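Local coordinates for beta-D-glucoside glucohydrolase (Trichoderma reesei, PDB 4I8D), which probably hydrolyses terminal, non-reducing beta-D-glucosyl residues to release beta-D-glucose, a step in cellulose breakdown, as a secreted family 3 glycoside hydrolase, at residues A[120-125]-A[540-545]; A[340-345]-A[517-522]; A[452-457]-A[481-486]; A[580-585]-A[623-628]; A[634-639]-A[670-675]. All blocks are in the same frame, centred on the assembly; numbering follows the deposited sequence. Where two conformers were deposited one is given.

Interaction 1: A[120-125]-A[540-545]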
# COMPACT_ATOMS: atom_id res chain seq x y z
N LYS A 120 7.42 -8.00 3.23
CA LYS A 120 7.79 -9.41 3.38
C LYS A 120 7.77 -9.92 4.83
O LYS A 120 7.62 -11.12 5.07
CB LYS A 120 9.14 -9.70 2.72
CG LYS A 120 10.36 -9.21 3.49
CD LYS A 120 11.62 -9.85 2.95
CE LYS A 120 12.85 -9.12 3.44
NZ LYS A 120 14.08 -9.81 2.94
N THR A 121 7.93 -9.01 5.79
CA THR A 121 7.95 -9.36 7.21
C THR A 121 6.77 -8.68 7.93
O THR A 121 6.63 -7.46 7.89
CB THR A 121 9.27 -8.94 7.88
OG1 THR A 121 10.38 -9.25 7.01
CG2 THR A 121 9.45 -9.65 9.18
N PRO A 122 5.91 -9.48 8.58
CA PRO A 122 4.73 -8.90 9.22
C PRO A 122 5.07 -7.84 10.27
O PRO A 122 4.22 -7.01 10.57
CB PRO A 122 4.04 -10.11 9.87
CG PRO A 122 5.07 -11.19 9.91
CD PRO A 122 5.94 -10.95 8.71
N GLN A 123 6.28 -7.87 10.83
CA GLN A 123 6.65 -6.89 11.86
C GLN A 123 7.07 -5.56 11.23
O GLN A 123 7.13 -4.53 11.92
CB GLN A 123 7.78 -7.40 12.78
CG GLN A 123 7.43 -8.58 13.68
CD GLN A 123 7.80 -9.93 13.06
OE1 GLN A 123 7.69 -10.12 11.85
NE2 GLN A 123 8.22 -10.87 13.89
N GLY A 124 7.36 -5.59 9.92
CA GLY A 124 7.76 -4.38 9.18
C GLY A 124 6.85 -3.23 9.54
O GLY A 124 5.64 -3.34 9.41
N GLY A 125 7.44 -2.15 10.03
CA GLY A 125 6.68 -1.01 10.57
C GLY A 125 5.84 -0.20 9.58
O GLY A 125 4.84 0.40 9.97
N TYR A 540 6.40 -18.05 9.94
CA TYR A 540 6.87 -17.10 8.93
C TYR A 540 8.33 -17.43 8.62
O TYR A 540 8.97 -18.10 9.42
CB TYR A 540 6.70 -15.65 9.41
CG TYR A 540 5.25 -15.23 9.57
CD1 TYR A 540 4.45 -14.98 8.45
CD2 TYR A 540 4.68 -15.08 10.84
CE1 TYR A 540 3.12 -14.59 8.58
CE2 TYR A 540 3.35 -14.69 10.98
CZ TYR A 540 2.57 -14.44 9.85
OH TYR A 540 1.25 -14.07 9.97
N ASN A 541 8.84 -16.99 7.47
CA ASN A 541 10.23 -17.29 7.09
C ASN A 541 11.14 -16.06 6.98
O ASN A 541 12.33 -16.18 6.67
CB ASN A 541 10.30 -18.13 5.81
CG ASN A 541 9.76 -17.40 4.59
OD1 ASN A 541 8.98 -16.46 4.72
ND2 ASN A 541 10.18 -17.84 3.40
N THR A 542 10.60 -14.89 7.26
CA THR A 542 11.42 -13.70 7.28
C THR A 542 11.48 -13.11 8.67
O THR A 542 10.56 -13.31 9.48
CB THR A 542 10.89 -12.61 6.32
OG1 THR A 542 9.53 -12.31 6.67
CG2 THR A 542 10.97 -13.09 4.89
N ARG A 543 12.57 -12.39 8.94
CA ARG A 543 12.80 -11.68 10.19
C ARG A 543 13.18 -10.24 9.86
O ARG A 543 13.66 -9.96 8.76
CB ARG A 543 13.95 -12.34 10.98
CG ARG A 543 15.29 -12.38 10.25
CD ARG A 543 16.41 -12.95 11.11
NE ARG A 543 17.67 -13.15 10.38
CZ ARG A 543 18.76 -12.40 10.53
NH1 ARG A 543 18.78 -11.40 11.40
NH2 ARG A 543 19.85 -12.65 9.82
N ILE A 544 12.94 -9.32 10.81
CA ILE A 544 13.60 -8.01 10.80
C ILE A 544 15.06 -8.34 11.14
O ILE A 544 15.32 -8.98 12.15
CB ILE A 544 13.04 -7.09 11.93
CG1 ILE A 544 11.53 -6.83 11.77
CG2 ILE A 544 13.84 -5.80 12.07
CD1 ILE A 544 11.11 -6.21 10.43
N VAL A 545 15.99 -7.94 10.27
CA VAL A 545 17.41 -8.26 10.41
C VAL A 545 18.15 -7.21 11.24
O VAL A 545 18.04 -6.01 10.98
CB VAL A 545 18.08 -8.42 9.03
CG1 VAL A 545 19.60 -8.44 9.12
CG2 VAL A 545 17.55 -9.66 8.31
O HOH W 1 8.21 -12.59 10.83

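Interaction 2: A[340-345]-A[517-522]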
# COMPACT_ATOMS: atom_id res chain seq x y z
N ASN A 340 -24.46 -17.66 13.53
CA ASN A 340 -25.09 -16.43 13.06
C ASN A 340 -25.16 -15.29 14.09
O ASN A 340 -26.06 -14.45 14.02
CB ASN A 340 -26.49 -16.73 12.51
CG ASN A 340 -26.44 -17.43 11.17
OD1 ASN A 340 -25.69 -17.03 10.28
ND2 ASN A 340 -27.23 -18.48 11.03
N ILE A 341 -24.21 -15.27 15.02
CA ILE A 341 -24.13 -14.21 16.02
C ILE A 341 -24.16 -12.85 15.33
O ILE A 341 -24.71 -11.88 15.83
CB ILE A 341 -22.86 -14.32 16.90
CG1 ILE A 341 -22.90 -13.29 18.04
CG2 ILE A 341 -21.59 -14.18 16.06
CD1 ILE A 341 -21.83 -13.48 19.10
N LEU A 342 -23.57 -12.82 14.14
CA LEU A 342 -23.44 -11.62 13.36
C LEU A 342 -24.13 -11.91 12.02
O LEU A 342 -24.08 -13.05 11.54
CB LEU A 342 -21.95 -11.32 13.18
CG LEU A 342 -21.35 -9.92 13.36
CD1 LEU A 342 -21.86 -9.18 14.59
CD2 LEU A 342 -19.83 -10.04 13.40
N PRO A 343 -24.82 -10.91 11.43
CA PRO A 343 -25.00 -9.54 11.94
C PRO A 343 -25.87 -9.49 13.18
O PRO A 343 -26.69 -10.39 13.40
CB PRO A 343 -25.73 -8.84 10.79
CG PRO A 343 -26.41 -9.93 10.04
CD PRO A 343 -25.48 -11.10 10.13
N LEU A 344 -25.68 -8.45 13.99
CA LEU A 344 -26.54 -8.20 15.13
C LEU A 344 -27.93 -7.78 14.67
O LEU A 344 -28.07 -6.94 13.77
CB LEU A 344 -25.95 -7.09 16.00
CG LEU A 344 -24.49 -7.22 16.43
CD1 LEU A 344 -24.02 -5.89 17.00
CD2 LEU A 344 -24.32 -8.35 17.43
N LYS A 345 -28.95 -8.37 15.29
CA LYS A 345 -30.34 -8.04 14.97
C LYS A 345 -31.14 -7.71 16.23
O LYS A 345 -31.89 -8.55 16.74
CB LYS A 345 -30.99 -9.19 14.17
CG LYS A 345 -30.63 -9.20 12.70
CD LYS A 345 -30.88 -10.56 12.07
CE LYS A 345 -30.18 -10.68 10.72
NZ LYS A 345 -30.13 -12.08 10.23
N ASP A 517 -21.83 -0.25 9.93
CA ASP A 517 -22.25 -0.70 8.60
C ASP A 517 -22.20 -2.23 8.55
O ASP A 517 -23.19 -2.87 8.21
CB ASP A 517 -21.38 -0.11 7.47
CG ASP A 517 -21.66 1.36 7.19
OD1 ASP A 517 -22.73 1.88 7.58
OD2 ASP A 517 -20.81 2.02 6.56
N VAL A 518 -21.05 -2.79 8.91
CA VAL A 518 -20.86 -4.24 8.88
C VAL A 518 -21.56 -4.97 10.04
O VAL A 518 -22.26 -5.96 9.82
CB VAL A 518 -19.36 -4.62 8.78
CG1 VAL A 518 -19.17 -6.12 8.91
CG2 VAL A 518 -18.79 -4.16 7.45
N LEU A 519 -21.38 -4.49 11.27
CA LEU A 519 -21.95 -5.15 12.46
C LEU A 519 -23.46 -5.40 12.35
O LEU A 519 -23.91 -6.52 12.57
CB LEU A 519 -21.66 -4.36 13.74
CG LEU A 519 -20.22 -4.28 14.26
CD1 LEU A 519 -20.16 -3.49 15.55
CD2 LEU A 519 -19.63 -5.67 14.45
N TRP A 520 -24.21 -4.35 12.01
CA TRP A 520 -25.67 -4.47 11.85
C TRP A 520 -26.12 -5.01 10.50
O TRP A 520 -27.30 -5.26 10.30
CB TRP A 520 -26.36 -3.15 12.17
CG TRP A 520 -26.67 -3.04 13.61
CD1 TRP A 520 -27.83 -3.40 14.23
CD2 TRP A 520 -25.78 -2.59 14.64
NE1 TRP A 520 -27.73 -3.18 15.58
CE2 TRP A 520 -26.48 -2.68 15.86
CE3 TRP A 520 -24.46 -2.11 14.65
CZ2 TRP A 520 -25.91 -2.31 17.08
CZ3 TRP A 520 -23.89 -1.74 15.86
CH2 TRP A 520 -24.62 -1.84 17.06
N GLY A 521 -25.18 -5.20 9.59
CA GLY A 521 -25.47 -5.86 8.32
C GLY A 521 -26.19 -4.99 7.31
O GLY A 521 -26.97 -5.48 6.50
N ASP A 522 -25.93 -3.69 7.36
CA ASP A 522 -26.44 -2.78 6.34
C ASP A 522 -25.69 -3.08 5.05
O ASP A 522 -26.23 -2.96 3.96
CB ASP A 522 -26.24 -1.33 6.75
CG ASP A 522 -26.99 -0.98 8.01
OD1 ASP A 522 -28.02 -1.62 8.30
OD2 ASP A 522 -26.55 -0.06 8.72

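Interaction 3: A[452-457]-A[481-486]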
# COMPACT_ATOMS: atom_id res chain seq x y z
N GLY A 452 9.58 1.56 15.34
CA GLY A 452 9.09 1.50 13.96
C GLY A 452 8.46 0.14 13.67
O GLY A 452 7.24 -0.00 13.66
N ASP A 453 9.32 -0.85 13.45
CA ASP A 453 8.88 -2.25 13.37
C ASP A 453 8.34 -2.73 14.72
O ASP A 453 8.73 -2.22 15.78
CB ASP A 453 10.04 -3.16 12.93
CG ASP A 453 10.80 -2.60 11.73
OD1 ASP A 453 10.16 -2.31 10.70
OD2 ASP A 453 12.03 -2.45 11.83
N ARG A 454 7.44 -3.70 14.67
CA ARG A 454 6.89 -4.31 15.88
C ARG A 454 7.90 -5.25 16.56
O ARG A 454 8.66 -5.94 15.90
CB ARG A 454 5.61 -5.06 15.54
CG ARG A 454 4.41 -4.15 15.38
CD ARG A 454 3.57 -4.60 14.21
NE ARG A 454 2.60 -5.63 14.56
CZ ARG A 454 2.09 -6.50 13.70
NH1 ARG A 454 2.47 -6.50 12.43
NH2 ARG A 454 1.20 -7.39 14.11
N ASN A 455 7.90 -5.25 17.89
CA ASN A 455 8.71 -6.19 18.64
C ASN A 455 8.14 -7.59 18.52
O ASN A 455 8.89 -8.56 18.49
CB ASN A 455 8.81 -5.79 20.11
CG ASN A 455 9.50 -4.46 20.32
OD1 ASN A 455 10.62 -4.25 19.86
ND2 ASN A 455 8.85 -3.56 21.03
N ASN A 456 6.82 -7.69 18.45
CA ASN A 456 6.15 -8.99 18.38
C ASN A 456 4.82 -8.94 17.61
O ASN A 456 4.38 -7.86 17.19
CB ASN A 456 5.98 -9.60 19.78
CG ASN A 456 5.15 -8.73 20.70
OD1 ASN A 456 3.93 -8.72 20.64
ND2 ASN A 456 5.83 -8.00 21.58
N LEU A 457 4.20 -10.10 17.42
CA LEU A 457 2.95 -10.22 16.66
C LEU A 457 1.74 -10.46 17.56
O LEU A 457 0.77 -11.11 17.16
CB LEU A 457 3.08 -11.34 15.61
CG LEU A 457 4.27 -11.25 14.63
CD1 LEU A 457 4.47 -12.55 13.87
CD2 LEU A 457 4.11 -10.07 13.69
N VAL A 481 -10.60 -6.25 15.82
CA VAL A 481 -9.19 -5.92 15.69
C VAL A 481 -8.99 -4.79 14.69
O VAL A 481 -9.50 -4.84 13.56
CB VAL A 481 -8.38 -7.12 15.15
CG1 VAL A 481 -6.89 -6.85 15.24
CG2 VAL A 481 -8.75 -8.40 15.89
N HIS A 482 -8.23 -3.78 15.10
CA HIS A 482 -7.73 -2.76 14.19
C HIS A 482 -6.22 -2.89 14.26
O HIS A 482 -5.64 -2.76 15.34
CB HIS A 482 -8.15 -1.36 14.65
CG HIS A 482 -9.61 -1.08 14.46
ND1 HIS A 482 -10.57 -1.48 15.36
CD2 HIS A 482 -10.27 -0.41 13.49
CE1 HIS A 482 -11.76 -1.09 14.95
NE2 HIS A 482 -11.61 -0.43 13.82
N SER A 483 -5.59 -3.19 13.13
CA SER A 483 -4.15 -3.50 13.15
C SER A 483 -3.39 -3.13 11.89
O SER A 483 -3.91 -3.20 10.79
CB SER A 483 -3.93 -4.99 13.44
OG SER A 483 -2.55 -5.29 13.48
N VAL A 484 -2.13 -2.78 12.10
CA VAL A 484 -1.17 -2.48 11.04
C VAL A 484 -0.64 -3.73 10.31
O VAL A 484 0.21 -3.63 9.42
CB VAL A 484 0.04 -1.73 11.61
CG1 VAL A 484 -0.37 -0.38 12.18
CG2 VAL A 484 0.74 -2.58 12.67
N GLY A 485 -1.12 -4.91 10.71
CA GLY A 485 -0.58 -6.18 10.19
C GLY A 485 -1.06 -7.40 10.96
O GLY A 485 -1.84 -7.29 11.91
N ALA A 486 -0.59 -8.58 10.53
CA ALA A 486 -0.96 -9.85 11.17
C ALA A 486 -0.78 -9.83 12.68
O ALA A 486 0.19 -9.29 13.19
CB ALA A 486 -0.17 -11.01 10.57

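Interaction 4: A[580-585]-A[623-628]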
# COMPACT_ATOMS: atom_id res chain seq x y z
N TYR A 580 -21.76 -12.48 4.90
CA TYR A 580 -23.06 -12.81 5.48
C TYR A 580 -23.90 -13.74 4.59
O TYR A 580 -24.94 -14.26 5.01
CB TYR A 580 -23.86 -11.55 5.83
CG TYR A 580 -23.29 -10.76 6.99
CD1 TYR A 580 -22.44 -11.36 7.92
CD2 TYR A 580 -23.62 -9.42 7.17
CE1 TYR A 580 -21.92 -10.64 8.98
CE2 TYR A 580 -23.11 -8.69 8.23
CZ TYR A 580 -22.26 -9.31 9.13
OH TYR A 580 -21.74 -8.60 10.18
N THR A 581 -23.43 -13.93 3.36
CA THR A 581 -24.04 -14.86 2.42
C THR A 581 -22.95 -15.79 1.91
O THR A 581 -21.82 -15.73 2.40
CB THR A 581 -24.75 -14.11 1.27
OG1 THR A 581 -25.33 -15.06 0.37
CG2 THR A 581 -23.79 -13.20 0.49
N LYS A 582 -23.27 -16.66 0.96
CA LYS A 582 -22.27 -17.56 0.35
C LYS A 582 -22.40 -17.63 -1.17
O LYS A 582 -23.41 -17.20 -1.73
CB LYS A 582 -22.32 -18.96 0.99
CG LYS A 582 -23.67 -19.66 0.88
CD LYS A 582 -23.65 -21.00 1.59
CE LYS A 582 -24.56 -22.01 0.90
NZ LYS A 582 -26.00 -21.67 1.08
N PHE A 583 -21.37 -18.18 -1.83
CA PHE A 583 -21.24 -18.12 -3.29
C PHE A 583 -20.88 -19.45 -3.96
O PHE A 583 -20.09 -20.23 -3.43
CB PHE A 583 -20.20 -17.07 -3.68
CG PHE A 583 -20.45 -15.72 -3.07
CD1 PHE A 583 -21.27 -14.79 -3.71
CD2 PHE A 583 -19.86 -15.38 -1.86
CE1 PHE A 583 -21.50 -13.55 -3.14
CE2 PHE A 583 -20.09 -14.14 -1.29
CZ PHE A 583 -20.91 -13.23 -1.93
N ASN A 584 -21.47 -19.70 -5.13
CA ASN A 584 -21.13 -20.85 -5.96
C ASN A 584 -20.37 -20.47 -7.23
O ASN A 584 -20.77 -19.55 -7.94
CB ASN A 584 -22.38 -21.67 -6.31
CG ASN A 584 -22.92 -22.46 -5.14
OD1 ASN A 584 -22.92 -21.97 -4.00
ND2 ASN A 584 -23.40 -23.68 -5.40
N TYR A 585 -19.29 -21.19 -7.49
CA TYR A 585 -18.46 -21.04 -8.69
C TYR A 585 -18.85 -22.10 -9.70
O TYR A 585 -19.06 -23.26 -9.33
CB TYR A 585 -16.98 -21.19 -8.31
CG TYR A 585 -16.42 -20.05 -7.47
CD1 TYR A 585 -17.03 -19.67 -6.27
CD2 TYR A 585 -15.27 -19.36 -7.87
CE1 TYR A 585 -16.52 -18.62 -5.51
CE2 TYR A 585 -14.75 -18.32 -7.11
CZ TYR A 585 -15.38 -17.95 -5.93
OH TYR A 585 -14.87 -16.92 -5.19
N ALA A 623 -22.31 -17.28 -8.36
CA ALA A 623 -23.74 -17.18 -8.04
C ALA A 623 -23.94 -17.05 -6.54
O ALA A 623 -23.41 -17.84 -5.76
CB ALA A 623 -24.48 -18.40 -8.56
N ASN A 624 -24.72 -16.04 -6.14
CA ASN A 624 -25.03 -15.80 -4.73
C ASN A 624 -26.03 -16.85 -4.21
O ASN A 624 -27.25 -16.68 -4.32
CB ASN A 624 -25.56 -14.37 -4.54
CG ASN A 624 -25.88 -14.03 -3.09
OD1 ASN A 624 -26.29 -14.88 -2.30
ND2 ASN A 624 -25.72 -12.75 -2.75
N SER A 625 -25.49 -17.92 -3.63
CA SER A 625 -26.32 -19.04 -3.17
C SER A 625 -26.83 -18.85 -1.74
O SER A 625 -27.37 -19.79 -1.15
CB SER A 625 -25.57 -20.37 -3.31
OG SER A 625 -24.41 -20.43 -2.50
N GLY A 626 -26.66 -17.65 -1.19
CA GLY A 626 -27.14 -17.36 0.16
C GLY A 626 -28.47 -16.62 0.18
O GLY A 626 -29.13 -16.48 -0.85
N GLN A 627 -28.84 -16.14 1.37
CA GLN A 627 -30.14 -15.51 1.59
C GLN A 627 -30.12 -13.97 1.70
O GLN A 627 -31.16 -13.35 1.88
CB GLN A 627 -30.83 -16.16 2.81
CG GLN A 627 -30.39 -15.65 4.19
CD GLN A 627 -28.97 -16.03 4.60
OE1 GLN A 627 -28.31 -16.84 3.94
NE2 GLN A 627 -28.50 -15.45 5.70
N VAL A 628 -28.93 -13.37 1.59
CA VAL A 628 -28.79 -11.90 1.59
C VAL A 628 -27.82 -11.42 0.50
O VAL A 628 -27.05 -12.21 -0.05
CB VAL A 628 -28.33 -11.34 2.97
CG1 VAL A 628 -29.41 -11.52 4.03
CG2 VAL A 628 -27.02 -11.96 3.42

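Interaction 5: A[634-639]-A[670-675]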
# COMPACT_ATOMS: atom_id res chain seq x y z
N ALA A 634 -13.70 -13.04 -6.26
CA ALA A 634 -13.22 -14.24 -6.94
C ALA A 634 -11.76 -14.06 -7.37
O ALA A 634 -11.39 -13.02 -7.91
CB ALA A 634 -14.11 -14.57 -8.13
N GLN A 635 -10.94 -15.08 -7.12
CA GLN A 635 -9.50 -14.94 -7.32
C GLN A 635 -8.91 -15.99 -8.26
O GLN A 635 -9.31 -17.16 -8.23
CB GLN A 635 -8.78 -14.98 -5.96
CG GLN A 635 -9.20 -13.89 -4.97
CD GLN A 635 -8.89 -14.27 -3.52
OE1 GLN A 635 -7.81 -14.79 -3.21
NE2 GLN A 635 -9.84 -14.00 -2.63
N LEU A 636 -7.95 -15.57 -9.08
CA LEU A 636 -7.20 -16.47 -9.96
C LEU A 636 -5.77 -16.71 -9.47
O LEU A 636 -5.00 -15.76 -9.28
CB LEU A 636 -7.18 -15.95 -11.40
CG LEU A 636 -6.20 -16.63 -12.37
CD1 LEU A 636 -6.61 -18.06 -12.71
CD2 LEU A 636 -6.01 -15.81 -13.63
N TYR A 637 -5.41 -17.98 -9.30
CA TYR A 637 -4.04 -18.37 -8.98
C TYR A 637 -3.48 -19.25 -10.08
O TYR A 637 -4.14 -20.17 -10.58
CB TYR A 637 -3.95 -19.07 -7.61
CG TYR A 637 -4.27 -18.12 -6.48
CD1 TYR A 637 -3.28 -17.34 -5.90
CD2 TYR A 637 -5.57 -17.99 -6.02
CE1 TYR A 637 -3.57 -16.45 -4.88
CE2 TYR A 637 -5.87 -17.11 -5.00
CZ TYR A 637 -4.88 -16.34 -4.44
OH TYR A 637 -5.20 -15.46 -3.44
N ILE A 638 -2.23 -18.96 -10.43
CA ILE A 638 -1.55 -19.69 -11.49
C ILE A 638 -0.35 -20.50 -10.97
O ILE A 638 0.52 -19.98 -10.26
CB ILE A 638 -1.13 -18.75 -12.64
CG1 ILE A 638 -2.39 -18.20 -13.34
CG2 ILE A 638 -0.21 -19.48 -13.62
CD1 ILE A 638 -2.13 -17.30 -14.54
N THR A 639 -0.34 -21.77 -11.34
CA THR A 639 0.82 -22.64 -11.20
C THR A 639 1.56 -22.70 -12.54
O THR A 639 0.95 -22.99 -13.58
CB THR A 639 0.40 -24.06 -10.78
OG1 THR A 639 -0.40 -23.98 -9.60
CG2 THR A 639 1.62 -24.96 -10.54
N PHE A 670 -10.88 -12.64 -15.93
CA PHE A 670 -9.47 -12.42 -15.59
C PHE A 670 -8.61 -12.26 -16.84
O PHE A 670 -8.42 -13.21 -17.60
CB PHE A 670 -8.91 -13.55 -14.70
CG PHE A 670 -9.79 -13.91 -13.54
CD1 PHE A 670 -9.95 -13.04 -12.47
CD2 PHE A 670 -10.44 -15.14 -13.50
CE1 PHE A 670 -10.75 -13.38 -11.39
CE2 PHE A 670 -11.24 -15.48 -12.43
CZ PHE A 670 -11.40 -14.60 -11.37
N ASN A 671 -8.09 -11.05 -17.04
CA ASN A 671 -7.23 -10.80 -18.18
C ASN A 671 -5.76 -11.03 -17.87
O ASN A 671 -5.19 -10.39 -16.98
CB ASN A 671 -7.47 -9.39 -18.74
CG ASN A 671 -8.86 -9.25 -19.36
OD1 ASN A 671 -9.39 -10.18 -19.97
ND2 ASN A 671 -9.45 -8.06 -19.20
N ILE A 672 -5.18 -11.98 -18.59
CA ILE A 672 -3.80 -12.39 -18.37
C ILE A 672 -2.87 -11.62 -19.29
O ILE A 672 -2.88 -11.84 -20.50
CB ILE A 672 -3.62 -13.91 -18.62
CG1 ILE A 672 -4.82 -14.74 -18.11
CG2 ILE A 672 -2.29 -14.41 -18.07
CD1 ILE A 672 -5.01 -14.72 -16.60
N ARG A 673 -2.08 -10.71 -18.73
CA ARG A 673 -1.03 -10.03 -19.49
C ARG A 673 0.09 -11.03 -19.74
O ARG A 673 0.07 -12.12 -19.18
CB ARG A 673 -0.52 -8.78 -18.74
CG ARG A 673 -1.63 -7.82 -18.31
CD ARG A 673 -1.16 -6.82 -17.26
NE ARG A 673 -0.66 -7.48 -16.04
CZ ARG A 673 -0.34 -6.85 -14.91
NH1 ARG A 673 -0.46 -5.53 -14.80
NH2 ARG A 673 0.11 -7.55 -13.87
N ARG A 674 1.05 -10.69 -20.60
CA ARG A 674 2.12 -11.62 -20.94
C ARG A 674 3.00 -11.89 -19.72
O ARG A 674 3.33 -13.05 -19.43
CB ARG A 674 2.96 -11.13 -22.12
CG ARG A 674 3.92 -12.19 -22.66
CD ARG A 674 4.74 -11.70 -23.85
NE ARG A 674 5.98 -12.45 -24.02
CZ ARG A 674 6.08 -13.64 -24.61
NH1 ARG A 674 5.00 -14.25 -25.09
NH2 ARG A 674 7.26 -14.23 -24.71
N ARG A 675 3.35 -10.81 -19.02
CA ARG A 675 4.14 -10.89 -17.80
C ARG A 675 3.50 -11.88 -16.82
O ARG A 675 4.21 -12.66 -16.19
CB ARG A 675 4.33 -9.49 -17.17
CG ARG A 675 3.08 -8.83 -16.60
CD ARG A 675 3.20 -7.32 -16.53
NE ARG A 675 4.32 -6.85 -15.72
CZ ARG A 675 4.23 -6.30 -14.51
NH1 ARG A 675 3.05 -6.12 -13.91
NH2 ARG A 675 5.33 -5.90 -13.89

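Interaction 1: A[120-125]-A[540-545]
Thr542 OG1 donates to Lys120 O at 2.8 Å, approaching from above the carbonyl plane, 46° out of it, and it also accepts a weak bond from Thr121 OG1 at 3.2 Å. A chi1 of 57° sets this hydroxyl between the backbone N and carbonyl carbon of Thr542, on the side that faces both partners. Thr542 CG2 crosses the Lys120 chain at CD (3.8 Å), and Lys120 NZ forms salt bridges with Asp550 and Glu554. Residues 121-124 form a type I beta turn, closed by Gly124 N to Thr121 O, and this turn of the TIM-barrel-type N-terminal domain docks on a loop of the C-terminal domain. At its corner Pro122 CG sits 3.8 Å from the Tyr540 ring centroid, only 2° off the ring normal, a CH-pi contact over the face. Ile544 CG1 meets Gln123 CB at 3.9 Å, and a water bridges Gln123 OE1 to Thr542 O. Replacing Thr542 by a valine removes the hydroxyl and would probably leave Lys120 O without this donor.

Interaction 2: A[340-345]-A[517-522]
Leu344 N donates to Leu519 O at 3.0 Å with an N-H...O angle of 152°, joining the loop after strand 333-337 to the last turn of helix 511-519. The donor is tilted 22° from the carbonyl plane. Pro343, which follows a cis peptide bond, lays its CB 3.4 Å from the same Leu519 O. The helix ends in a Schellman motif: Gly521 has positive phi, Asp522 N bonds to Asp517 O, and Gly521 N makes a weak bond to Val518 O. A side chain on Gly521 would collide with Pro343 CB, so glycine suits this position twice over. Leu344 reaches across the indole of Trp520, its CD1 4.0 Å from the centroid of the six-membered ring and 9° off the normal, a CH-pi contact over one face. The indole NE1 bonds to Gln407, and helix 396-406 also packs on Trp520. Leu342 CD1 meets Leu519 CD2 at 4.2 Å, and strands 477-483 and 498-503 of the mixed sheet supply further apolar neighbours to Leu342.

Interaction 3: A[452-457]-A[481-486]
Arg454 buries more surface here than any other residue, and the contact is largely its side chain lying against the backbone at Gly485 and Ala486 and the side chain of Val484. The chain leaves with CG beside the backbone N (chi1 -78°), then bends at chi2 and chi3, which carries the guanidinium toward Ala486. There Arg454 NH2 is modelled 2.3 Å from Ala486 O, near the guanidinium plane, too short to be trusted, so the details of this bond are doubtful. Val484 lies on one face, with CG2 at 3.8 Å from Arg454 CD and 4.0 Å from Arg454 NE, the two side chains running past each other in opposite directions. Leu457 CD2 is set 3.8 Å above the guanidinium plane, toward its rim, and 4.0 Å from Ala486 O. Within 481-486, at the end of strand 477-483 of the mixed sheet, Ser483 OG donates to Gly485 O at 2.6 Å, in the carbonyl plane and on a lone pair. A side chain on Gly485 would strike Arg454 NH1. All the touching residues are buried, so Ala486 O, close to the guanidinium edge, probably offers part of the polar surroundings the group needs, while aliphatic groups pack on its flat part.

Interaction 4: A[580-585]-A[623-628]
Thr581 and Lys582 lie against the turn that leaves strand 614-624, where the antiparallel pairing of strands 583-592 and 614-624 frays at the edge of a three-stranded sheet. The regular part is the hydrogen-bonded pair Asn584 and Ala623: Asn584 N reaches Ala623 O at 2.8 Å with an N-H...O angle of 170°, and Ala623 N returns to Asn584 O. Beyond it the backbone pairing loosens to a weak bond from Ser625 N to Lys582 O, and side chains take over. Asn624 OD1 accepts from Gly626 N at 3.0 Å, an Asx turn, and from Thr581 OG1 at 2.8 Å. The hydroxyl comes from above the amide carbonyl plane, whereas the glycine N-H lies in it. With OG1 anti to the backbone N (chi1 180°), Thr581 directs its hydroxyl at that amide. On its other arm Asn624 ND2 donates to Val628 O and also to Leu660 O, which fixes the rotation of the group. Lys582, bent at chi3 and chi4, curls back to the turn, its NZ donating to Ser625 O at 3.2 Å. Apolar contact is slighter: Val628 CG2 lies 4.0 Å from Tyr580 CB and 3.8 Å from Thr581 CB.

Interaction 5: A[634-639]-A[670-675]
Leu636 packs on Phe670 through its CB, which stands 4.0 Å from the ring centroid, a CH-pi contact over the face. Phe670 CG is anti to the carbonyl carbon (chi1 -48°), carrying the ring toward strand 630-639, where CE1 comes 3.6 Å from Ala634 O at the ring edge and CZ 4.2 Å from Ala634 CB. Leu636 has CG anti to the backbone N (chi1 168°), sending CD2 over Phe670 CB at 3.8 Å; CD2 also reaches Ile672 CD1 at 3.3 Å, the side chains crossing at about a right angle. Ile638 CD1 reaches the same methyl more loosely, at 4.4 Å. Strands 634-639 and 670-673 belong to different sheets of the fibronectin type III-like domain; their axes pass 9.2 Å apart at 31°, as in a beta sandwich. A serine in place of Phe670 would probably open a gap against Leu636 and leave Ala634 CB without its aromatic neighbour. With every touching residue buried and the meeting groups almost wholly hydrocarbon, apolar packing holds the two sheets here.

Along the chain, interaction 1 closes a long loop that contains interactions 2 and 3, with 3 nested inside 2; interactions 4 and 5 follow in series. Interactions 1 and 3, centres about 11 Å apart, touch: Asp453 OD1 probably bonds to Gly125 N and Arg454 N to Gln123 O, so the interface of the N- and C-terminal domains continues from one into the other. Interaction 2 lies about 27 Å from interaction 3, centre to centre, in the same C-terminal domain. Tyr580 OH, probably bonded to Val518 O, ties it to interaction 4, where the beta sandwich begins. Interactions 4 and 5, centres about 24 Å apart, both reach the three-stranded sheet, interaction 5 also the facing sheet of strand 630-639.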